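PDB 2FFI: 2-pyrone-4,6-dicarboxylic acid hydrolase, putative from Pseudomonas putida, which probably hydrolyses the lactone ring of 2-pyrone-4,6-dicarboxylate, as a TIM-barrel member of the amidohydrolase family. Local coordinates for residues 75-80 with 102-107; 160-165 with 193-198; 186-191 with 224-229. All blocks are in the same frame, centred on the assembly; numbering follows the deposited sequence.

Contact 1 (75-80 with 102-107)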
loop_
_atom_site.group_PDB
_atom_site.type_symbol
_atom_site.label_atom_id
_atom_site.label_comp_id
_atom_site.label_asym_id
_atom_site.label_seq_id
_atom_site.Cartn_x
_atom_site.Cartn_y
_atom_site.Cartn_z
ATOM N N ALA A 75 1.087 -11.324 13.561
ATOM C CA ALA A 75 2.113 -11.723 12.605
ATOM C C ALA A 75 3.325 -10.799 12.683
ATOM O O ALA A 75 4.432 -11.187 12.305
ATOM C CB ALA A 75 1.530 -11.720 11.179
ATOM N N LEU A 76 3.106 -9.571 13.147
ATOM C CA LEU A 76 4.189 -8.606 13.274
ATOM C C LEU A 76 5.141 -9.061 14.380
ATOM O O LEU A 76 6.364 -9.018 14.224
ATOM C CB LEU A 76 3.623 -7.221 13.602
ATOM C CG LEU A 76 3.802 -6.112 12.562
ATOM C CD1 LEU A 76 3.727 -6.690 11.178
ATOM C CD2 LEU A 76 2.737 -5.048 12.766
ATOM N N GLN A 77 4.573 -9.517 15.492
ATOM C CA GLN A 77 5.368 -9.977 16.623
ATOM C C GLN A 77 6.037 -11.325 16.312
ATOM O O GLN A 77 7.117 -11.627 16.838
ATOM C CB GLN A 77 4.476 -10.119 17.860
ATOM C CG GLN A 77 3.498 -8.991 18.064
ATOM C CD GLN A 77 2.462 -9.309 19.131
ATOM O OE1 GLN A 77 2.130 -10.477 19.363
ATOM N NE2 GLN A 77 1.934 -8.266 19.776
ATOM N N THR A 78 5.385 -12.122 15.464
ATOM C CA THR A 78 5.881 -13.438 15.069
ATOM C C THR A 78 7.253 -13.326 14.402
ATOM O O THR A 78 8.150 -14.130 14.647
ATOM C CB THR A 78 4.871 -14.118 14.126
ATOM O OG1 THR A 78 3.760 -14.586 14.899
ATOM C CG2 THR A 78 5.489 -15.291 13.397
ATOM N N VAL A 79 7.413 -12.314 13.565
ATOM C CA VAL A 79 8.678 -12.079 12.899
ATOM C C VAL A 79 9.043 -10.630 13.160
ATOM O O VAL A 79 8.842 -9.752 12.310
ATOM C CB VAL A 79 8.584 -12.311 11.391
ATOM C CG1 VAL A 79 8.556 -13.799 11.102
ATOM C CG2 VAL A 79 7.330 -11.640 10.839
ATOM N N PRO A 80 9.582 -10.358 14.358
ATOM C CA PRO A 80 9.981 -9.001 14.750
ATOM C C PRO A 80 11.038 -8.349 13.849
ATOM O O PRO A 80 12.018 -8.980 13.462
ATOM C CB PRO A 80 10.459 -9.197 16.186
ATOM C CG PRO A 80 10.992 -10.608 16.175
ATOM C CD PRO A 80 9.921 -11.335 15.413
ATOM N N ALA A 102 2.386 1.148 17.124
ATOM C CA ALA A 102 3.645 1.593 16.531
ATOM C C ALA A 102 4.758 0.841 17.217
ATOM O O ALA A 102 5.811 0.576 16.641
ATOM C CB ALA A 102 3.834 3.085 16.728
ATOM N N ARG A 103 4.519 0.490 18.463
ATOM C CA ARG A 103 5.520 -0.239 19.190
ATOM C C ARG A 103 5.578 -1.648 18.609
ATOM O O ARG A 103 6.600 -2.331 18.713
ATOM C CB ARG A 103 5.154 -0.262 20.668
ATOM C CG ARG A 103 6.279 -0.684 21.601
ATOM C CD ARG A 103 5.820 -0.606 23.052
ATOM N NE ARG A 103 5.293 0.722 23.388
ATOM C CZ ARG A 103 4.130 0.930 24.002
ATOM N NH1 ARG A 103 3.737 2.165 24.267
ATOM N NH2 ARG A 103 3.354 -0.093 24.340
ATOM N N LEU A 104 4.489 -2.079 17.980
ATOM C CA LEU A 104 4.436 -3.418 17.390
ATOM C C LEU A 104 4.986 -3.432 15.984
ATOM O O LEU A 104 5.347 -4.488 15.469
ATOM C CB LEU A 104 3.003 -3.948 17.352
ATOM C CG LEU A 104 2.332 -4.286 18.675
ATOM C CD1 LEU A 104 0.875 -4.699 18.434
ATOM C CD2 LEU A 104 3.111 -5.413 19.364
ATOM N N GLY A 105 5.039 -2.264 15.361
ATOM C CA GLY A 105 5.554 -2.200 14.015
ATOM C C GLY A 105 4.660 -1.556 12.972
ATOM O O GLY A 105 5.073 -1.429 11.812
ATOM N N VAL A 106 3.449 -1.138 13.342
ATOM C CA VAL A 106 2.598 -0.495 12.342
ATOM C C VAL A 106 2.972 0.975 12.202
ATOM O O VAL A 106 3.116 1.702 13.199
ATOM C CB VAL A 106 1.094 -0.685 12.645
ATOM C CG1 VAL A 106 0.906 -0.997 14.075
ATOM C CG2 VAL A 106 0.303 0.554 12.228
ATOM N N ARG A 107 3.164 1.389 10.954
ATOM C CA ARG A 107 3.582 2.749 10.669
ATOM C C ARG A 107 2.615 3.605 9.842
ATOM O O ARG A 107 2.980 4.677 9.349
ATOM C CB ARG A 107 4.938 2.718 9.968
ATOM C CG ARG A 107 6.114 3.206 10.805
ATOM C CD ARG A 107 6.351 2.350 12.025
ATOM N NE ARG A 107 7.775 2.227 12.264
ATOM C CZ ARG A 107 8.298 1.471 13.215
ATOM N NH1 ARG A 107 9.619 1.402 13.351
ATOM N NH2 ARG A 107 7.499 0.790 14.029
#
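Leu76, in the last turn of helix 70-78, directs its CB toward 102-107 and lays CG and CD2 against the backbone of Leu104 and Gly105, where the chain turns after helix 95-102. The branch point does much of the touching: Leu76 CG lies 3.7 Å from Leu104 O. The CD2 methyl goes further along the turn and meets Gly105 C and Val106 N, each at 4.0 Å from Leu76 CD2. Leu76 CB, CG and CD2 thus all lie close to the one carbonyl oxygen of Leu104. One residue on, Gln77 reaches over from the exposed side. Its CG is anti to the carbonyl carbon (chi1 -43°) and the chain is extended beyond it, which carries the amide group out to Leu104. There the two side chains cross obliquely: Gln77 CG packs 3.8 Å from Leu104 CD2, and Gln77 NE2 comes up to the same methyl, with CD1 farther off. Leu104 CG is likewise anti to its carbonyl carbon (chi1 -69°), and CD2 is the methyl turned to Gln77. Gly105, with positive phi, is the C-prime residue of a Schellman motif that closes helix 95-102; a weak bond of 3.2 Å from Gly105 N to Ala102 O belongs to it. Outside the two segments, Leu76 touches Leu83 and Val106 touches Trp138. No hydrogen bond or salt bridge links the two segments, so the helix end and the turn are joined by nondirectional packing: the branched end of Leu76 against a peptide on the buried side, and an amide beside a leucine methyl toward solvent.

Contact 2 (160-165 with 193-198)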
loop_
_atom_site.group_PDB
_atom_site.type_symbol
_atom_site.label_atom_id
_atom_site.label_comp_id
_atom_site.label_asym_id
_atom_site.label_seq_id
_atom_site.Cartn_x
_atom_site.Cartn_y
_atom_site.Cartn_z
ATOM N N GLY A 160 -0.818 18.041 7.402
ATOM C CA GLY A 160 0.633 17.904 7.336
ATOM C C GLY A 160 1.184 16.519 7.602
ATOM O O GLY A 160 2.072 16.332 8.444
ATOM N N LEU A 161 0.670 15.535 6.885
ATOM C CA LEU A 161 1.145 14.191 7.082
ATOM C C LEU A 161 1.433 13.503 5.756
ATOM O O LEU A 161 1.022 13.972 4.688
ATOM C CB LEU A 161 0.141 13.393 7.930
ATOM C CG LEU A 161 -1.358 13.639 7.776
ATOM C CD1 LEU A 161 -1.751 13.473 6.322
ATOM C CD2 LEU A 161 -2.133 12.692 8.665
ATOM N N ASP A 162 2.171 12.403 5.835
ATOM C CA ASP A 162 2.530 11.633 4.663
ATOM C C ASP A 162 1.294 10.978 4.067
ATOM O O ASP A 162 0.441 10.441 4.781
ATOM C CB ASP A 162 3.561 10.567 5.034
ATOM C CG ASP A 162 4.896 11.161 5.464
ATOM O OD1 ASP A 162 5.590 10.515 6.289
ATOM O OD2 ASP A 162 5.253 12.255 4.972
ATOM N N ILE A 163 1.201 11.039 2.745
ATOM C CA ILE A 163 0.083 10.455 2.038
ATOM C C ILE A 163 0.619 9.448 1.017
ATOM O O ILE A 163 1.371 9.815 0.097
ATOM C CB ILE A 163 -0.725 11.534 1.299
ATOM C CG1 ILE A 163 -1.176 12.611 2.289
ATOM C CG2 ILE A 163 -1.900 10.884 0.581
ATOM C CD1 ILE A 163 -1.692 13.890 1.632
ATOM N N VAL A 164 0.222 8.187 1.197
ATOM C CA VAL A 164 0.602 7.090 0.320
ATOM C C VAL A 164 -0.558 6.678 -0.584
ATOM O O VAL A 164 -1.600 6.250 -0.086
ATOM C CB VAL A 164 1.020 5.850 1.130
ATOM C CG1 VAL A 164 1.384 4.719 0.180
ATOM C CG2 VAL A 164 2.193 6.179 2.034
ATOM N N ILE A 165 -0.355 6.784 -1.902
ATOM C CA ILE A 165 -1.368 6.433 -2.899
ATOM C C ILE A 165 -1.152 5.020 -3.442
ATOM O O ILE A 165 -0.063 4.698 -3.909
ATOM C CB ILE A 165 -1.343 7.448 -4.067
ATOM C CG1 ILE A 165 -1.652 8.838 -3.537
ATOM C CG2 ILE A 165 -2.413 7.128 -5.094
ATOM C CD1 ILE A 165 -1.492 9.898 -4.564
ATOM N N LYS A 193 5.450 15.308 0.669
ATOM C CA LYS A 193 4.767 14.513 1.673
ATOM C C LYS A 193 3.831 13.507 0.996
ATOM O O LYS A 193 3.056 12.818 1.654
ATOM C CB LYS A 193 3.991 15.435 2.623
ATOM C CG LYS A 193 4.862 16.403 3.454
ATOM C CD LYS A 193 5.198 15.877 4.871
ATOM C CE LYS A 193 3.944 15.694 5.732
ATOM N NZ LYS A 193 4.229 15.291 7.138
ATOM N N VAL A 194 3.918 13.403 -0.325
ATOM C CA VAL A 194 3.076 12.459 -1.048
ATOM C C VAL A 194 3.840 11.307 -1.709
ATOM O O VAL A 194 4.753 11.506 -2.522
ATOM C CB VAL A 194 2.195 13.184 -2.095
ATOM C CG1 VAL A 194 3.021 14.184 -2.867
ATOM C CG2 VAL A 194 1.541 12.165 -3.029
ATOM N N TRP A 195 3.450 10.095 -1.324
ATOM C CA TRP A 195 4.051 8.870 -1.829
ATOM C C TRP A 195 3.058 8.165 -2.718
ATOM O O TRP A 195 1.842 8.236 -2.518
ATOM C CB TRP A 195 4.411 7.931 -0.680
ATOM C CG TRP A 195 5.705 8.234 -0.042
ATOM C CD1 TRP A 195 6.909 7.650 -0.303
ATOM C CD2 TRP A 195 5.949 9.232 0.944
ATOM N NE1 TRP A 195 7.899 8.228 0.459
ATOM C CE2 TRP A 195 7.336 9.204 1.230
ATOM C CE3 TRP A 195 5.135 10.156 1.604
ATOM C CZ2 TRP A 195 7.918 10.058 2.156
ATOM C CZ3 TRP A 195 5.715 11.009 2.524
ATOM C CH2 TRP A 195 7.097 10.958 2.792
ATOM N N VAL A 196 3.591 7.468 -3.705
ATOM C CA VAL A 196 2.760 6.731 -4.615
ATOM C C VAL A 196 3.343 5.335 -4.785
ATOM O O VAL A 196 4.540 5.167 -5.039
ATOM C CB VAL A 196 2.682 7.443 -5.968
ATOM C CG1 VAL A 196 4.076 7.782 -6.436
ATOM C CG2 VAL A 196 1.962 6.558 -6.977
ATOM N N LYS A 197 2.486 4.333 -4.619
ATOM C CA LYS A 197 2.894 2.943 -4.749
ATOM C C LYS A 197 2.672 2.404 -6.152
ATOM O O LYS A 197 1.594 2.549 -6.733
ATOM C CB LYS A 197 2.146 2.054 -3.747
ATOM C CG LYS A 197 2.851 1.898 -2.423
ATOM C CD LYS A 197 2.350 0.703 -1.614
ATOM C CE LYS A 197 1.298 1.104 -0.590
ATOM N NZ LYS A 197 1.249 0.183 0.585
ATOM N N VAL A 198 3.721 1.798 -6.696
ATOM C CA VAL A 198 3.667 1.189 -8.014
ATOM C C VAL A 198 3.498 -0.316 -7.753
ATOM O O VAL A 198 4.453 -1.042 -7.494
ATOM C CB VAL A 198 4.958 1.509 -8.821
ATOM C CG1 VAL A 198 6.129 1.725 -7.889
ATOM C CG2 VAL A 198 5.258 0.380 -9.804
#
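Val164 and Trp195 are paired across two parallel strands, with Val164 CG2 3.9 Å from Trp195 CB. Beside them Val164 CG1 rests against CE of Lys197, whose NZ forms a salt bridge with Glu141. On the reverse face, Ile165 CD1 meets Val194 CG2 at 4.1 Å, the isoleucine chain being extended at chi2 (173°). Between the two faces run the backbone bonds, in regular parallel register: Ile163 N to Lys193 O (2.8 Å), Trp195 N to Ile163 O, Ile165 N to Trp195 O (2.7 Å) and Lys197 N to Ile165 O. At the polar edge, the Lys193 chain bends at chi2 and chi3, and NZ at its end lies 2.7 Å from Gly160 O, to which it donates a hydrogen bond from above the carbonyl plane. Asp162 OD2 may add a long salt bridge to this amine, but its position is uncertain. The two strands belong to a beta-alpha-beta unit of the barrel. Strand 139-142 bonds to the far edge of 163-165, and 231-234 flanks 194-199. Helix 149-156 packs on the Ile163 and Ile165 face, and helix 262-276 meets Val164 and Trp195.

Contact 3 (186-191 with 224-229)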
loop_
_atom_site.group_PDB
_atom_site.type_symbol
_atom_site.label_atom_id
_atom_site.label_comp_id
_atom_site.label_asym_id
_atom_site.label_seq_id
_atom_site.Cartn_x
_atom_site.Cartn_y
_atom_site.Cartn_z
ATOM N N LEU A 186 -0.122 14.253 -11.794
ATOM C CA LEU A 186 1.197 14.599 -12.327
ATOM C C LEU A 186 1.467 16.083 -12.216
ATOM O O LEU A 186 2.494 16.567 -12.683
ATOM C CB LEU A 186 1.307 14.215 -13.800
ATOM C CG LEU A 186 0.926 12.800 -14.185
ATOM C CD1 LEU A 186 1.058 12.654 -15.676
ATOM C CD2 LEU A 186 1.805 11.818 -13.450
ATOM N N THR A 187 0.537 16.801 -11.605
ATOM C CA THR A 187 0.668 18.241 -11.463
ATOM C C THR A 187 0.306 18.638 -10.045
ATOM O O THR A 187 0.330 19.814 -9.696
ATOM C CB THR A 187 -0.284 18.980 -12.437
ATOM O OG1 THR A 187 -0.219 18.367 -13.729
ATOM C CG2 THR A 187 0.114 20.442 -12.578
ATOM N N LEU A 188 -0.023 17.648 -9.223
ATOM C CA LEU A 188 -0.418 17.911 -7.840
ATOM C C LEU A 188 0.600 18.750 -7.076
ATOM O O LEU A 188 1.771 18.818 -7.444
ATOM C CB LEU A 188 -0.649 16.596 -7.093
ATOM C CG LEU A 188 -1.283 16.692 -5.704
ATOM C CD1 LEU A 188 -2.668 17.335 -5.799
ATOM C CD2 LEU A 188 -1.387 15.294 -5.109
ATOM N N SER A 189 0.132 19.395 -6.012
ATOM C CA SER A 189 0.975 20.230 -5.170
ATOM C C SER A 189 1.339 19.464 -3.901
ATOM O O SER A 189 0.794 19.725 -2.828
ATOM C CB SER A 189 0.244 21.527 -4.807
ATOM O OG SER A 189 -1.032 21.276 -4.249
ATOM N N GLY A 190 2.252 18.507 -4.033
ATOM C CA GLY A 190 2.674 17.714 -2.889
ATOM C C GLY A 190 4.041 18.136 -2.391
ATOM O O GLY A 190 5.042 17.944 -3.081
ATOM N N ARG A 191 4.085 18.708 -1.193
ATOM C CA ARG A 191 5.337 19.169 -0.607
ATOM C C ARG A 191 6.189 17.995 -0.142
ATOM O O ARG A 191 6.568 17.917 1.031
ATOM C CB ARG A 191 5.071 20.086 0.589
ATOM C CG ARG A 191 4.023 21.165 0.373
ATOM C CD ARG A 191 4.127 22.217 1.479
ATOM N NE ARG A 191 2.830 22.751 1.890
ATOM C CZ ARG A 191 1.902 22.053 2.540
ATOM N NH1 ARG A 191 2.121 20.782 2.858
ATOM N NH2 ARG A 191 0.753 22.629 2.871
ATOM N N ALA A 224 8.928 11.517 -12.510
ATOM C CA ALA A 224 9.360 12.814 -13.024
ATOM C C ALA A 224 8.781 13.969 -12.203
ATOM O O ALA A 224 9.361 15.052 -12.164
ATOM C CB ALA A 224 8.950 12.960 -14.490
ATOM N N HIS A 225 7.648 13.725 -11.545
ATOM C CA HIS A 225 6.981 14.740 -10.742
ATOM C C HIS A 225 7.164 14.536 -9.243
ATOM O O HIS A 225 7.187 15.492 -8.475
ATOM C CB HIS A 225 5.486 14.770 -11.061
ATOM C CG HIS A 225 4.754 15.878 -10.369
ATOM N ND1 HIS A 225 3.444 15.764 -9.954
ATOM C CD2 HIS A 225 5.155 17.118 -9.995
ATOM C CE1 HIS A 225 3.073 16.878 -9.353
ATOM N NE2 HIS A 225 4.095 17.719 -9.363
ATOM N N TYR A 226 7.282 13.287 -8.819
ATOM C CA TYR A 226 7.459 13.009 -7.401
ATOM C C TYR A 226 8.886 12.629 -7.044
ATOM O O TYR A 226 9.389 13.025 -5.988
ATOM C CB TYR A 226 6.499 11.906 -6.963
ATOM C CG TYR A 226 5.076 12.378 -6.896
ATOM C CD1 TYR A 226 4.708 13.381 -6.011
ATOM C CD2 TYR A 226 4.103 11.828 -7.716
ATOM C CE1 TYR A 226 3.397 13.826 -5.938
ATOM C CE2 TYR A 226 2.785 12.262 -7.657
ATOM C CZ TYR A 226 2.436 13.261 -6.762
ATOM O OH TYR A 226 1.127 13.662 -6.659
ATOM N N GLY A 227 9.526 11.860 -7.924
ATOM C CA GLY A 227 10.893 11.432 -7.693
ATOM C C GLY A 227 10.975 9.998 -7.212
ATOM O O GLY A 227 10.012 9.472 -6.658
ATOM N N ALA A 228 12.128 9.368 -7.424
ATOM C CA ALA A 228 12.360 7.982 -7.016
ATOM C C ALA A 228 12.200 7.774 -5.510
ATOM O O ALA A 228 11.774 6.703 -5.063
ATOM C CB ALA A 228 13.752 7.549 -7.447
ATOM N N GLU A 229 12.551 8.798 -4.731
ATOM C CA GLU A 229 12.446 8.727 -3.272
ATOM C C GLU A 229 10.991 8.777 -2.802
ATOM O O GLU A 229 10.715 8.872 -1.608
ATOM C CB GLU A 229 13.244 9.872 -2.620
ATOM C CG GLU A 229 13.459 9.681 -1.107
ATOM C CD GLU A 229 14.317 10.763 -0.444
ATOM O OE1 GLU A 229 15.444 11.020 -0.935
ATOM O OE2 GLU A 229 13.868 11.338 0.583
#
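His225, near the C-terminal end of the helix that starts at 208, pushes its imidazole into a bend of the chain formed by Leu186, Thr187 and Leu188. Its CG is anti to the backbone N (chi1 -174°), directed at that bend. Leu186 O sits over one face of the ring, 3.0 Å above the plane of His225 and displaced toward the rim. Leu186 O is also 3.0 Å from His225 ND1, yet the angle is too poor for a hydrogen bond; ND1 is bonded instead to Leu185 O, the carbonyl just before. Leu188 O approaches the ring at its edge, near the plane, at 3.0 Å from His225 CE1. The carbonyls of Leu186 and Leu188 therefore meet the ring from different directions, one over a face and the other at an edge, while the bond to Leu185 O is what holds ND1. Tyr226 follows with its CG anti to the carbonyl carbon (chi1 -72°), and its phenol extends past the histidine to Leu188. The hydroxyl meets the side of that leucine: Tyr226 OH is 3.4 Å from Leu188 CD2 and 3.5 Å from Leu188 CB, the two side chains lying obliquely to one another. Leu188 has helix 149-156 as a second neighbour, through Val153 and Arg154. Leu186 meets the histidine through its backbone oxygen, while its CB points away from 224-229 and its side chain packs on Ala221 and Leu222. Both segments lead from a helix into a barrel strand, 194-199 and 231-234 respectively, so the pairing joins two neighbouring alpha-to-beta connections at the N-terminal ends of the strands, as expected of a beta/alpha TIM barrel.

Overall arrangement
From the N terminus, contact 1 comes first: it closes a loop of 21 residues between segments 75-80 and 102-107, joining helix 70-78 to the turn before strand 108-110, and it is complete before the other two begin. Contact 2 then opens at 160-165 and is closed by 193-198. Contact 3 starts within that loop, at 186-191, and closes only at 224-229, so contacts 2 and 3 cross. Their centres are about 10 Å apart and they touch where Val194 and Val196 pack on the Tyr226 ring, tying the strand pair to the connection leading to strand 231-234. Contact 1 stands apart, its centre about 21 Å from that of contact 2 and about 30 Å from that of contact 3.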